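Local coordinates for glycoside hydrolase family protein (Novosphingobium sp. PP1Y, PDB 6Q2F) that probably releases terminal alpha-L-rhamnose from rhamnosylated substrates by hydrolysing the glycosidic bond, as an alpha-L-rhamnosidase of the glycoside hydrolases, at residues W77-G82 with A708-R712; I83-F89 with D125-A131; V685-P690 with N702-S706; P713-Y717 with G1068-H1072. All coordinates share one frame; numbering follows the deposited sequence.

Contact 1: residues W77-G82 with A708-R712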
# COMPACT_ATOMS: atom_id res chain seq x y z
N TRP A 77 -24.57 -13.96 9.63
CA TRP A 77 -24.59 -13.73 8.19
C TRP A 77 -23.27 -14.17 7.54
O TRP A 77 -23.26 -14.84 6.51
CB TRP A 77 -24.87 -12.26 7.86
CG TRP A 77 -24.67 -11.98 6.40
CD1 TRP A 77 -25.46 -12.38 5.37
CD2 TRP A 77 -23.57 -11.27 5.80
NE1 TRP A 77 -24.94 -11.96 4.16
CE2 TRP A 77 -23.78 -11.28 4.40
CE3 TRP A 77 -22.44 -10.64 6.30
CZ2 TRP A 77 -22.89 -10.66 3.51
CZ3 TRP A 77 -21.56 -10.04 5.41
CH2 TRP A 77 -21.79 -10.05 4.04
N MSE A 78 -22.15 -13.83 8.17
CA MSE A 78 -20.82 -14.14 7.66
C MSE A 78 -20.62 -15.64 7.55
O MSE A 78 -20.00 -16.11 6.59
CB MSE A 78 -19.74 -13.55 8.56
CG MSE A 78 -19.62 -12.04 8.50
SE MSE A 78 -18.31 -11.36 9.84
CE MSE A 78 -18.70 -9.45 9.70
N LYS A 79 -21.12 -16.38 8.53
CA LYS A 79 -21.09 -17.84 8.41
C LYS A 79 -21.92 -18.32 7.23
O LYS A 79 -21.44 -19.12 6.43
CB LYS A 79 -21.56 -18.51 9.70
CG LYS A 79 -20.57 -18.36 10.83
CD LYS A 79 -19.19 -18.87 10.40
CE LYS A 79 -19.18 -20.37 10.20
NZ LYS A 79 -17.77 -20.83 10.10
N ARG A 80 -23.17 -17.83 7.10
CA ARG A 80 -24.02 -18.27 5.99
C ARG A 80 -23.33 -18.09 4.66
O ARG A 80 -23.42 -18.94 3.76
CB ARG A 80 -25.36 -17.51 5.97
CG ARG A 80 -26.40 -17.95 6.97
CD ARG A 80 -27.82 -17.48 6.56
NE ARG A 80 -28.01 -16.03 6.54
CZ ARG A 80 -28.00 -15.27 7.64
NH1 ARG A 80 -27.78 -15.82 8.83
NH2 ARG A 80 -28.21 -13.96 7.54
N VAL A 81 -22.61 -16.98 4.51
CA VAL A 81 -22.05 -16.54 3.25
C VAL A 81 -20.62 -17.05 3.04
O VAL A 81 -20.02 -16.80 1.98
CB VAL A 81 -22.05 -15.00 3.14
CG1 VAL A 81 -23.48 -14.47 3.14
CG2 VAL A 81 -21.25 -14.39 4.27
N GLY A 82 -20.05 -17.76 4.01
CA GLY A 82 -18.75 -18.39 3.88
C GLY A 82 -17.55 -17.52 4.19
O GLY A 82 -16.46 -17.81 3.70
N ALA A 708 -27.19 -9.65 -0.23
CA ALA A 708 -26.38 -10.23 0.83
C ALA A 708 -26.71 -11.70 1.06
O ALA A 708 -25.82 -12.51 1.31
CB ALA A 708 -26.56 -9.45 2.13
N GLU A 709 -27.99 -12.06 1.01
CA GLU A 709 -28.31 -13.46 1.23
C GLU A 709 -28.03 -14.33 0.01
O GLU A 709 -28.29 -15.53 0.04
CB GLU A 709 -29.76 -13.62 1.68
CG GLU A 709 -30.03 -12.95 3.03
CD GLU A 709 -29.11 -13.46 4.13
OE1 GLU A 709 -28.81 -12.67 5.07
OE2 GLU A 709 -28.68 -14.63 4.07
N MSE A 710 -27.50 -13.75 -1.06
CA MSE A 710 -27.07 -14.55 -2.19
C MSE A 710 -25.58 -14.38 -2.49
O MSE A 710 -25.15 -14.59 -3.61
CB MSE A 710 -27.92 -14.23 -3.42
CG MSE A 710 -29.32 -14.85 -3.34
SE MSE A 710 -30.51 -14.30 -4.82
CE MSE A 710 -29.23 -14.59 -6.31
N ALA A 711 -24.79 -14.00 -1.49
CA ALA A 711 -23.36 -13.74 -1.70
C ALA A 711 -22.49 -14.97 -1.54
O ALA A 711 -21.29 -14.91 -1.84
CB ALA A 711 -22.87 -12.65 -0.75
N ARG A 712 -23.03 -16.08 -1.05
CA ARG A 712 -22.21 -17.27 -0.81
C ARG A 712 -21.47 -17.75 -2.06
O ARG A 712 -20.27 -18.05 -1.94
CB ARG A 712 -23.09 -18.39 -0.21
CG ARG A 712 -22.39 -19.75 0.00
CD ARG A 712 -21.32 -19.64 1.05
NE ARG A 712 -20.69 -20.92 1.37
CZ ARG A 712 -20.75 -21.52 2.55
NH1 ARG A 712 -21.42 -20.95 3.56
NH2 ARG A 712 -20.13 -22.68 2.72
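Trp77 brings the NE1 side of its indole up to the methyl of Ala708, Trp77 CE2 to Ala708 CB 4.0 Å, while NE1 donates to Ala708 O at 3.0 Å. That bond is nearly straight (170°) and lies in the ring plane, although it meets the carbonyl from above the carbonyl's own plane. With CG anti to the backbone N (chi1 171°), the ring runs beside its own helix, where Val81 CG1 sits over one face. Arg80 grips Glu709 side-on: NE reaches OE2 and NH2 reaches OE1, each at 2.9 Å, with guanidinium and carboxylate planes 28° apart and both oxygens met on the syn side. The Trp77 CA lies over one guanidinium face. These bonds gather at the C-terminal end of helix 68-81, which closes in a Schellman motif with Gly82 at positive phi. Arg712, the first residue of helix 712-726, reaches over that end. Arg712 NH1 donates to Arg80 O at 2.8 Å, and Gly82 CA lies over one guanidinium face. The bend at chi2 brings Arg712 CD within 3.3 Å of Val81 O. Asp716 forms a salt bridge with Arg712 NE, and Phe701 meets the Trp77 ring edge-to-face.

Contact 2: residues I83-F89 with D125-A131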
# COMPACT_ATOMS: atom_id res chain seq x y z
N ILE A 83 -17.71 -16.48 4.97
CA ILE A 83 -16.61 -15.59 5.33
C ILE A 83 -15.80 -16.26 6.42
O ILE A 83 -16.37 -16.95 7.28
CB ILE A 83 -17.16 -14.22 5.75
CG1 ILE A 83 -17.46 -13.37 4.51
CG2 ILE A 83 -16.20 -13.49 6.74
CD1 ILE A 83 -18.43 -12.24 4.78
N GLY A 84 -14.48 -16.13 6.37
CA GLY A 84 -13.62 -16.85 7.29
C GLY A 84 -13.18 -16.06 8.51
O GLY A 84 -12.63 -16.61 9.46
N GLY A 85 -13.40 -14.75 8.50
CA GLY A 85 -12.94 -13.97 9.63
C GLY A 85 -13.25 -12.51 9.41
O GLY A 85 -13.78 -12.10 8.37
N LEU A 86 -12.91 -11.71 10.42
CA LEU A 86 -13.32 -10.32 10.42
C LEU A 86 -12.34 -9.53 11.27
O LEU A 86 -11.76 -10.05 12.22
CB LEU A 86 -14.76 -10.16 10.94
CG LEU A 86 -15.05 -10.40 12.43
CD1 LEU A 86 -16.55 -10.12 12.64
CD2 LEU A 86 -14.74 -11.84 12.90
N GLN A 87 -12.16 -8.27 10.91
CA GLN A 87 -11.16 -7.42 11.55
C GLN A 87 -11.87 -6.17 12.02
O GLN A 87 -12.32 -5.35 11.21
CB GLN A 87 -10.01 -7.13 10.58
CG GLN A 87 -9.51 -8.44 9.88
CD GLN A 87 -8.10 -8.34 9.27
OE1 GLN A 87 -7.68 -7.30 8.81
NE2 GLN A 87 -7.40 -9.45 9.26
N ASN A 88 -12.01 -6.04 13.33
CA ASN A 88 -12.82 -4.99 13.93
C ASN A 88 -12.07 -3.67 14.01
O ASN A 88 -10.87 -3.65 14.26
CB ASN A 88 -13.28 -5.42 15.32
CG ASN A 88 -14.14 -4.36 16.00
OD1 ASN A 88 -13.83 -3.91 17.11
ND2 ASN A 88 -15.18 -3.93 15.32
N PHE A 89 -12.80 -2.57 13.83
CA PHE A 89 -12.32 -1.22 14.11
C PHE A 89 -13.40 -0.47 14.85
O PHE A 89 -14.58 -0.52 14.45
CB PHE A 89 -11.99 -0.44 12.83
CG PHE A 89 -11.01 -1.12 11.93
CD1 PHE A 89 -9.66 -0.95 12.14
CD2 PHE A 89 -11.44 -1.91 10.88
CE1 PHE A 89 -8.74 -1.57 11.30
CE2 PHE A 89 -10.53 -2.54 10.04
CZ PHE A 89 -9.18 -2.36 10.25
N ASP A 125 -16.39 -19.96 14.80
CA ASP A 125 -15.15 -20.32 14.10
C ASP A 125 -14.79 -19.28 13.03
O ASP A 125 -14.49 -19.60 11.89
CB ASP A 125 -15.24 -21.72 13.49
CG ASP A 125 -13.89 -22.22 13.01
OD1 ASP A 125 -12.88 -21.57 13.36
OD2 ASP A 125 -13.83 -23.24 12.29
N LEU A 126 -14.83 -18.01 13.45
CA LEU A 126 -14.37 -16.88 12.66
C LEU A 126 -13.12 -16.31 13.30
O LEU A 126 -13.10 -16.06 14.51
CB LEU A 126 -15.46 -15.79 12.56
CG LEU A 126 -16.74 -16.26 11.88
CD1 LEU A 126 -17.91 -15.30 12.08
CD2 LEU A 126 -16.45 -16.49 10.41
N GLU A 127 -12.08 -16.10 12.50
CA GLU A 127 -10.85 -15.47 12.99
C GLU A 127 -11.10 -13.98 13.23
O GLU A 127 -11.36 -13.23 12.29
CB GLU A 127 -9.72 -15.65 11.98
CG GLU A 127 -8.51 -14.79 12.28
CD GLU A 127 -7.47 -14.82 11.17
OE1 GLU A 127 -6.55 -15.64 11.23
OE2 GLU A 127 -7.61 -14.01 10.22
N LEU A 128 -10.98 -13.54 14.48
CA LEU A 128 -11.23 -12.14 14.82
C LEU A 128 -9.91 -11.41 14.97
O LEU A 128 -9.01 -11.87 15.69
CB LEU A 128 -12.06 -12.04 16.10
CG LEU A 128 -12.22 -10.63 16.68
CD1 LEU A 128 -12.88 -9.70 15.67
CD2 LEU A 128 -13.04 -10.67 17.97
N ALA A 129 -9.79 -10.26 14.30
CA ALA A 129 -8.63 -9.39 14.44
C ALA A 129 -9.05 -8.01 14.94
O ALA A 129 -10.20 -7.58 14.76
CB ALA A 129 -7.89 -9.23 13.09
N ILE A 130 -8.10 -7.33 15.57
CA ILE A 130 -8.26 -5.93 15.97
C ILE A 130 -7.11 -5.14 15.37
O ILE A 130 -6.06 -5.68 15.04
CB ILE A 130 -8.29 -5.76 17.49
CG1 ILE A 130 -6.98 -6.30 18.11
CG2 ILE A 130 -9.49 -6.47 18.05
CD1 ILE A 130 -6.85 -6.01 19.62
N ALA A 131 -7.33 -3.83 15.24
CA ALA A 131 -6.26 -2.95 14.83
C ALA A 131 -5.30 -2.73 16.00
O ALA A 131 -5.62 -3.00 17.16
CB ALA A 131 -6.81 -1.61 14.36
O HOH W 1 -12.21 -19.13 9.98
O HOH W 2 -9.13 -11.73 10.71
O HOH W 3 -9.66 -2.54 16.34
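Leu86 places CG between its backbone N and carbonyl carbon (chi1 70°), whereas Leu128 holds CG anti to the backbone N (chi1 172°); the two branches meet where Leu86 CD2 comes 4.0 Å from Leu128 CD1. They belong to neighbouring parallel strands, 85-91 and 127-131, joined through helix 108-124 as a beta-alpha-beta unit of a closed, eight-stranded parallel (beta/alpha)8 barrel of TIM type, which probably forms the catalytic core. The short strand segments run 25° apart. Backbone bonds alternate across them: Glu127 N to Gly84 O, Leu86 N to Glu127 O, Ala129 N to Leu86 O, and Asn88 N to Ala129 O, the last 2.8 Å long. Beyond Asn88 the strands part, and a water takes over, giving to Asn88 O and accepting from Ala131 N. Leu86 and Leu128 face the helices, touching Met78 and Ala121 respectively. On the other face Gln87 lies alongside Ala129, Gln87 CG to Ala129 CB 3.7 Å, and its OE1 accepts from Trp58 NE1. There is little room beside Gly85, whose CA is 3.2 Å from Glu127 O. Glu127 points to the same face as Gln87, its OE2 bonded to Arg56 NE and Tyr581 OH. The side chain of Phe89, about 8 Å from the bound sodium ion and stacked on His60, touches Ala131: Phe89 CE1 lies 3.6 Å from Ala131 CB.

Contact 3: residues V685-P690 with N702-S706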
# COMPACT_ATOMS: atom_id res chain seq x y z
N VAL A 685 -28.87 -2.28 13.94
CA VAL A 685 -30.32 -2.39 13.96
C VAL A 685 -30.78 -2.81 12.57
O VAL A 685 -30.14 -2.48 11.57
CB VAL A 685 -31.01 -1.07 14.40
CG1 VAL A 685 -30.57 -0.66 15.80
CG2 VAL A 685 -30.68 0.05 13.44
N ASP A 686 -31.88 -3.55 12.51
CA ASP A 686 -32.30 -4.12 11.23
C ASP A 686 -33.13 -3.16 10.37
O ASP A 686 -33.12 -3.31 9.14
CB ASP A 686 -33.09 -5.42 11.45
CG ASP A 686 -32.28 -6.48 12.19
OD1 ASP A 686 -31.04 -6.36 12.26
OD2 ASP A 686 -32.88 -7.45 12.70
N ASP A 687 -33.80 -2.17 10.97
CA ASP A 687 -34.85 -1.42 10.27
C ASP A 687 -34.30 -0.51 9.18
O ASP A 687 -34.94 -0.32 8.14
CB ASP A 687 -35.68 -0.60 11.26
CG ASP A 687 -34.81 0.21 12.24
OD1 ASP A 687 -33.62 0.43 11.98
OD2 ASP A 687 -35.34 0.64 13.29
N LYS A 688 -33.12 0.08 9.39
CA LYS A 688 -32.59 1.05 8.44
C LYS A 688 -31.83 0.31 7.34
O LYS A 688 -30.77 -0.26 7.57
CB LYS A 688 -31.71 2.06 9.17
CG LYS A 688 -32.58 3.16 9.84
CD LYS A 688 -31.78 4.15 10.63
CE LYS A 688 -32.69 5.26 11.19
NZ LYS A 688 -33.68 4.73 12.18
N LYS A 689 -32.40 0.32 6.13
CA LYS A 689 -31.77 -0.36 4.99
C LYS A 689 -31.51 0.65 3.88
O LYS A 689 -32.35 1.50 3.62
CB LYS A 689 -32.66 -1.50 4.47
CG LYS A 689 -33.04 -2.54 5.51
CD LYS A 689 -34.29 -3.31 5.06
CE LYS A 689 -34.97 -4.00 6.25
NZ LYS A 689 -34.08 -5.06 6.82
N PRO A 690 -30.33 0.58 3.24
CA PRO A 690 -29.25 -0.35 3.55
C PRO A 690 -28.47 0.04 4.81
O PRO A 690 -27.69 -0.77 5.29
CB PRO A 690 -28.34 -0.26 2.32
CG PRO A 690 -28.58 1.11 1.80
CD PRO A 690 -30.04 1.37 2.04
N ASN A 702 -22.25 -6.11 3.80
CA ASN A 702 -22.76 -6.60 5.08
C ASN A 702 -24.16 -7.17 4.86
O ASN A 702 -24.65 -7.27 3.73
CB ASN A 702 -22.75 -5.52 6.17
CG ASN A 702 -23.65 -4.31 5.85
OD1 ASN A 702 -24.63 -4.41 5.10
ND2 ASN A 702 -23.32 -3.17 6.44
N ARG A 703 -24.82 -7.57 5.96
CA ARG A 703 -26.07 -8.30 5.86
C ARG A 703 -27.22 -7.46 5.34
O ARG A 703 -28.27 -8.02 4.99
CB ARG A 703 -26.44 -8.88 7.21
CG ARG A 703 -26.63 -7.86 8.35
CD ARG A 703 -26.95 -8.63 9.59
NE ARG A 703 -26.95 -7.81 10.79
CZ ARG A 703 -28.06 -7.30 11.31
NH1 ARG A 703 -29.22 -7.55 10.70
NH2 ARG A 703 -28.01 -6.55 12.40
N GLN A 704 -27.06 -6.14 5.30
CA GLN A 704 -28.05 -5.25 4.71
C GLN A 704 -27.87 -5.08 3.20
O GLN A 704 -28.75 -4.51 2.55
CB GLN A 704 -27.98 -3.87 5.39
CG GLN A 704 -28.25 -3.86 6.90
CD GLN A 704 -29.70 -4.18 7.26
OE1 GLN A 704 -30.27 -5.16 6.81
NE2 GLN A 704 -30.28 -3.33 8.09
N GLU A 705 -26.74 -5.52 2.63
CA GLU A 705 -26.60 -5.46 1.17
C GLU A 705 -27.79 -6.15 0.51
O GLU A 705 -28.32 -7.13 1.03
CB GLU A 705 -25.27 -6.11 0.74
CG GLU A 705 -24.94 -6.08 -0.77
CD GLU A 705 -24.93 -4.68 -1.38
OE1 GLU A 705 -26.02 -4.12 -1.63
OE2 GLU A 705 -23.84 -4.13 -1.64
N SER A 706 -28.23 -5.61 -0.63
CA SER A 706 -29.45 -6.13 -1.26
C SER A 706 -29.29 -7.60 -1.66
O SER A 706 -30.20 -8.41 -1.46
CB SER A 706 -29.83 -5.28 -2.47
OG SER A 706 -28.70 -5.00 -3.27
O HOH W 4 -25.28 -1.05 6.65
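Arg703 presents the edge of its guanidinium to Asp686, whose carboxylate stands almost perpendicular, the planes 86° apart. One oxygen takes both nitrogens: Asp686 OD1 lies 2.7 Å from Arg703 NH1, in the guanidinium plane but met from above the carboxylate plane, and accepts a weaker bond from NH2. The salt bridge ties two loops together, 685-690 and a type I beta turn running from Asn702 to Glu705, where Asn702 OD1 accepts from Gln704 N in an Asx turn. Gln704 reaches out from the turn. Bent at chi2 (-69°), its chain swings the amide toward the opposing loop, and Gln704 NE2 donates to Asp686 O at 3.0 Å, with the acceptor in the amide plane. Lys689 NZ donates to the same carbonyl from the opposite face of its plane, so Asp686 O is clamped between two donors. Asp686 OD2 and Arg703 NE turn to helix 68-81, forming salt bridges with Lys73 and Asp74. Further along, the peptide before Pro690 is cis; Pro690 O lies 3.1 Å from Gln704 CB and accepts from a water 2.8 Å away, and that water in turn accepts from Asn702 ND2 at 2.9 Å.

Contact 4: residues P713-Y717 with G1068-H1072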
# COMPACT_ATOMS: atom_id res chain seq x y z
N PRO A 713 -22.08 -17.84 -3.25
CA PRO A 713 -21.30 -18.27 -4.43
C PRO A 713 -20.15 -17.34 -4.74
O PRO A 713 -19.08 -17.81 -5.11
CB PRO A 713 -22.34 -18.29 -5.56
CG PRO A 713 -23.66 -18.50 -4.86
CD PRO A 713 -23.51 -17.67 -3.59
N TRP A 714 -20.34 -16.03 -4.58
CA TRP A 714 -19.25 -15.07 -4.76
C TRP A 714 -18.13 -15.32 -3.75
O TRP A 714 -16.95 -15.40 -4.13
CB TRP A 714 -19.82 -13.64 -4.63
CG TRP A 714 -18.85 -12.47 -4.44
CD1 TRP A 714 -18.84 -11.57 -3.41
CD2 TRP A 714 -17.76 -12.07 -5.32
NE1 TRP A 714 -17.84 -10.64 -3.59
CE2 TRP A 714 -17.17 -10.91 -4.75
CE3 TRP A 714 -17.25 -12.57 -6.52
CZ2 TRP A 714 -16.08 -10.27 -5.33
CZ3 TRP A 714 -16.16 -11.91 -7.11
CH2 TRP A 714 -15.59 -10.78 -6.51
N VAL A 715 -18.46 -15.49 -2.47
CA VAL A 715 -17.43 -15.76 -1.48
C VAL A 715 -16.76 -17.10 -1.75
O VAL A 715 -15.55 -17.26 -1.57
CB VAL A 715 -18.03 -15.68 -0.06
CG1 VAL A 715 -16.98 -15.99 1.00
CG2 VAL A 715 -18.64 -14.27 0.18
N ASP A 716 -17.54 -18.09 -2.22
CA ASP A 716 -16.96 -19.39 -2.58
C ASP A 716 -15.96 -19.23 -3.72
O ASP A 716 -14.93 -19.92 -3.76
CB ASP A 716 -18.06 -20.37 -3.00
CG ASP A 716 -18.78 -21.01 -1.82
OD1 ASP A 716 -18.23 -21.06 -0.71
OD2 ASP A 716 -19.89 -21.51 -2.05
N TYR A 717 -16.26 -18.36 -4.67
CA TYR A 717 -15.32 -18.10 -5.76
C TYR A 717 -14.01 -17.55 -5.22
O TYR A 717 -12.93 -17.98 -5.64
CB TYR A 717 -15.97 -17.12 -6.74
CG TYR A 717 -15.04 -16.56 -7.79
CD1 TYR A 717 -14.26 -15.42 -7.54
CD2 TYR A 717 -14.93 -17.18 -9.02
CE1 TYR A 717 -13.43 -14.91 -8.52
CE2 TYR A 717 -14.10 -16.68 -10.00
CZ TYR A 717 -13.35 -15.56 -9.74
OH TYR A 717 -12.55 -15.07 -10.73
N GLY A 1068 -27.08 -24.03 -8.85
CA GLY A 1068 -26.03 -23.03 -8.76
C GLY A 1068 -26.61 -21.64 -8.90
O GLY A 1068 -27.82 -21.45 -9.04
N THR A 1069 -25.72 -20.65 -8.81
CA THR A 1069 -26.13 -19.29 -9.09
C THR A 1069 -25.12 -18.62 -10.01
O THR A 1069 -23.90 -18.76 -9.82
CB THR A 1069 -26.38 -18.48 -7.79
OG1 THR A 1069 -25.52 -17.35 -7.69
CG2 THR A 1069 -26.33 -19.37 -6.58
N ALA A 1070 -25.64 -17.97 -11.04
CA ALA A 1070 -24.85 -17.30 -12.06
C ALA A 1070 -24.74 -15.83 -11.67
O ALA A 1070 -25.77 -15.15 -11.52
CB ALA A 1070 -25.50 -17.47 -13.43
N TRP A 1071 -23.51 -15.36 -11.47
CA TRP A 1071 -23.31 -13.99 -11.02
C TRP A 1071 -22.41 -13.16 -11.94
O TRP A 1071 -22.12 -12.01 -11.61
CB TRP A 1071 -22.75 -13.96 -9.59
CG TRP A 1071 -21.53 -14.84 -9.36
CD1 TRP A 1071 -21.53 -16.14 -8.95
CD2 TRP A 1071 -20.16 -14.47 -9.52
NE1 TRP A 1071 -20.24 -16.60 -8.86
CE2 TRP A 1071 -19.38 -15.59 -9.19
CE3 TRP A 1071 -19.51 -13.29 -9.91
CZ2 TRP A 1071 -17.98 -15.58 -9.24
CZ3 TRP A 1071 -18.12 -13.28 -9.95
CH2 TRP A 1071 -17.37 -14.42 -9.62
N HIS A 1072 -21.99 -13.70 -13.09
CA HIS A 1072 -21.27 -12.91 -14.07
C HIS A 1072 -21.46 -13.56 -15.43
O HIS A 1072 -21.85 -14.73 -15.53
CB HIS A 1072 -19.78 -12.77 -13.71
CG HIS A 1072 -18.99 -14.03 -13.87
ND1 HIS A 1072 -18.63 -14.53 -15.11
CD2 HIS A 1072 -18.47 -14.89 -12.96
CE1 HIS A 1072 -17.93 -15.64 -14.95
NE2 HIS A 1072 -17.83 -15.88 -13.65
O HOH W 5 -19.36 -19.16 -7.55
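Trp1071 pushes the edge of its six-membered ring into the face of Tyr717, with CH2 above the centre of the phenol ring and Trp1071 CZ2 3.4 Å from Tyr717 CG. The planes stand 80° apart, a T-shaped pair with the centroids of the Tyr717 ring and the Trp1071 six-membered ring separated by 4.9 Å. Trp714 adds an offset edge-to-face contact: its own edge points at a face of Trp1071, Trp714 CE3 to Trp1071 CZ3 3.6 Å, with the planes at 70°. His1072 CD2 lies over the opposite face, offset toward the rim. Pro713 completes the first shell, its CB beside Trp1071 CD1; Pro713 CG and Thr1069 CG2 are 3.3 Å apart, closer than usual carbon contact. Trp714 and Tyr717 each hold CG anti to the backbone N (chi1 166° for Trp714), which sends both rings to the same indole from positions three residues apart, about one helical turn. A water bridges the two segments, donating to Pro713 O and accepting from Trp1071 NE1. Thr1069 OG1 is buried here without a partner. One shell out, Asp665 and Lys661 hold Tyr717 OH, while Glu934 bonds His1072 NE2. The cluster docks helix 712-726 onto the end of strand 1065-1070 in the galactose-binding-like domain, with Pro657 of helix 657-670 touching both tryptophans.

How the contacts relate
Contact 1 lies in the middle of the group: its centre is about 15 Å from that of contact 2, 13 Å from contact 3 and 11 Å from contact 4, and it touches all three. Helix 68-81 is followed, after a short turn, by strand 85-91, linking contacts 1 and 2, while the chain from 702 to 717 passes through contacts 3, 1 and 4 in turn. Contacts 2 and 3 are both nested within the long loop that contact 1 closes, and contact 4 follows it. Contacts 3 and 4, with centres about 21 Å apart, do not touch. Together they lead from the parallel barrel strands near the sodium ion, through helix 712-726, to the C-terminal galactose-binding-like domain, joining distant parts of the sequence.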